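Computational Design of Enzyme (Synthetic construct, PDB 3TP4) is of unknown function but was computationally designed, probably to carry an activated serine in a catalytic triad on a glycosidase-like TIM-barrel scaffold. Local coordinates at residues A[163-168]-A[209-214]. Numbering follows the deposited sequence.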
loop_
_atom_site.group_PDB
_atom_site.type_symbol
_atom_site.label_atom_id
_atom_site.label_comp_id
_atom_site.label_asym_id
_atom_site.label_seq_id
_atom_site.Cartn_x
_atom_site.Cartn_y
_atom_site.Cartn_z
ATOM N N GLY A 163 -22.189 -9.142 9.724
ATOM C CA GLY A 163 -20.979 -9.910 9.986
ATOM C C GLY A 163 -19.971 -9.990 8.844
ATOM O O GLY A 163 -18.837 -10.447 9.031
ATOM N N THR A 164 -20.377 -9.549 7.660
ATOM C CA THR A 164 -19.518 -9.611 6.481
ATOM C C THR A 164 -18.276 -8.720 6.628
ATOM O O THR A 164 -18.380 -7.546 6.964
ATOM C CB THR A 164 -20.289 -9.199 5.208
ATOM O OG1 THR A 164 -21.446 -10.032 5.051
ATOM C CG2 THR A 164 -19.403 -9.339 3.980
ATOM N N LEU A 165 -17.098 -9.287 6.381
ATOM C CA LEU A 165 -15.881 -8.494 6.382
ATOM C C LEU A 165 -15.948 -7.470 5.255
ATOM O O LEU A 165 -16.354 -7.793 4.140
ATOM C CB LEU A 165 -14.642 -9.383 6.206
ATOM C CG LEU A 165 -14.300 -10.292 7.393
ATOM C CD1 LEU A 165 -13.498 -11.501 6.942
ATOM C CD2 LEU A 165 -13.560 -9.521 8.480
ATOM N N ILE A 166 -15.544 -6.245 5.560
ATOM C CA ILE A 166 -15.441 -5.185 4.562
ATOM C C ILE A 166 -14.044 -5.207 3.930
ATOM O O ILE A 166 -13.041 -5.141 4.638
ATOM C CB ILE A 166 -15.659 -3.824 5.230
ATOM C CG1 ILE A 166 -17.023 -3.786 5.930
ATOM C CG2 ILE A 166 -15.530 -2.690 4.219
ATOM C CD1 ILE A 166 -17.204 -2.570 6.794
ATOM N N PRO A 167 -13.970 -5.317 2.596
ATOM C CA PRO A 167 -12.642 -5.330 1.970
ATOM C C PRO A 167 -11.905 -4.015 2.185
ATOM O O PRO A 167 -12.524 -2.950 2.237
ATOM C CB PRO A 167 -12.952 -5.557 0.483
ATOM C CG PRO A 167 -14.310 -6.224 0.487
ATOM C CD PRO A 167 -15.047 -5.577 1.624
ATOM N N ILE A 168 -10.588 -4.103 2.332
ATOM C CA ILE A 168 -9.747 -2.947 2.595
ATOM C C ILE A 168 -8.517 -3.003 1.691
ATOM O O ILE A 168 -7.863 -4.043 1.582
ATOM C CB ILE A 168 -9.284 -2.920 4.075
ATOM C CG1 ILE A 168 -10.462 -2.605 4.998
ATOM C CG2 ILE A 168 -8.198 -1.874 4.289
ATOM C CD1 ILE A 168 -10.129 -2.784 6.463
ATOM N N GLY A 209 -4.206 -14.913 9.260
ATOM C CA GLY A 209 -5.420 -15.314 8.568
ATOM C C GLY A 209 -6.286 -14.169 8.062
ATOM O O GLY A 209 -7.483 -14.344 7.825
ATOM N N VAL A 210 -5.692 -12.992 7.889
ATOM C CA VAL A 210 -6.425 -11.861 7.331
ATOM C C VAL A 210 -6.929 -12.221 5.942
ATOM O O VAL A 210 -6.167 -12.696 5.100
ATOM C CB VAL A 210 -5.551 -10.591 7.257
ATOM C CG1 VAL A 210 -6.254 -9.490 6.450
ATOM C CG2 VAL A 210 -5.211 -10.112 8.652
ATOM N N SER A 211 -8.219 -12.005 5.699
ATOM C CA SER A 211 -8.811 -12.428 4.441
ATOM C C SER A 211 -9.548 -11.308 3.710
ATOM O O SER A 211 -10.145 -11.543 2.661
ATOM C CB SER A 211 -9.763 -13.613 4.670
ATOM O OG SER A 211 -10.867 -13.217 5.466
ATOM N N ASN A 212 -9.512 -10.096 4.255
ATOM C CA ASN A 212 -10.227 -8.974 3.632
ATOM C C ASN A 212 -9.306 -7.827 3.200
ATOM O O ASN A 212 -9.738 -6.677 3.117
ATOM C CB ASN A 212 -11.382 -8.462 4.528
ATOM C CG ASN A 212 -10.903 -8.000 5.900
ATOM O OD1 ASN A 212 -10.031 -8.623 6.502
ATOM N ND2 ASN A 212 -11.468 -6.900 6.395
ATOM N N PHE A 213 -8.043 -8.153 2.918
ATOM C CA PHE A 213 -7.091 -7.179 2.390
ATOM C C PHE A 213 -6.769 -7.385 0.900
ATOM O O PHE A 213 -6.586 -8.518 0.419
ATOM C CB PHE A 213 -5.762 -7.213 3.156
ATOM C CG PHE A 213 -5.759 -6.438 4.444
ATOM C CD1 PHE A 213 -6.896 -5.817 4.905
ATOM C CD2 PHE A 213 -4.593 -6.329 5.188
ATOM C CE1 PHE A 213 -6.880 -5.107 6.087
ATOM C CE2 PHE A 213 -4.571 -5.626 6.369
ATOM C CZ PHE A 213 -5.719 -5.011 6.822
ATOM N N LEU A 214 -6.693 -6.265 0.189
ATOM C CA LEU A 214 -5.993 -6.175 -1.084
ATOM C C LEU A 214 -4.725 -5.383 -0.770
ATOM O O LEU A 214 -4.744 -4.495 0.077
ATOM C CB LEU A 214 -6.839 -5.437 -2.123
ATOM C CG LEU A 214 -8.158 -6.123 -2.492
ATOM C CD1 LEU A 214 -8.967 -5.306 -3.511
ATOM C CD2 LEU A 214 -7.899 -7.553 -3.021
#
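Asn212 reaches from the 209-214 segment to Ile166 where two neighbouring parallel strands of the TIM barrel, 168-174 and 213-217, begin side by side. Its CG sits between the backbone N and the carbonyl carbon (chi1 59°), carrying the amide toward Ile166, where ND2 gives a hydrogen bond to Ile166 O at 2.9 Å. The N-H points well at its acceptor (161°), and the oxygen lies close to the amide plane, although the donor stands above the carbonyl plane of Ile166. ND2 also donates to Ala155 O of helix 141-157, so two bonds fix the buried amide's rotation. Leu165 crosses the Asn212 side chain at about a right angle, Leu165 CB lying 3.8 Å from Asn212 CB. An alanine at Asn212 would probably leave Ile166 O and Ala155 O without this shared donor and open a gap beside Leu165. Backbone bonds set the parallel register: Ile168 N gives to Asn212 O at 2.8 Å, and Leu214 N to Ile168 O at 2.9 Å. Ile168 and Phe213 run alongside each other on one face of the sheet, Ile168 touching Ile98 of helix 87-104 and Phe213 touching Ile151 and Ala155. The ring meets Ile168 obliquely, Phe213 CE1 lying 3.8 Å from Ile168 CB.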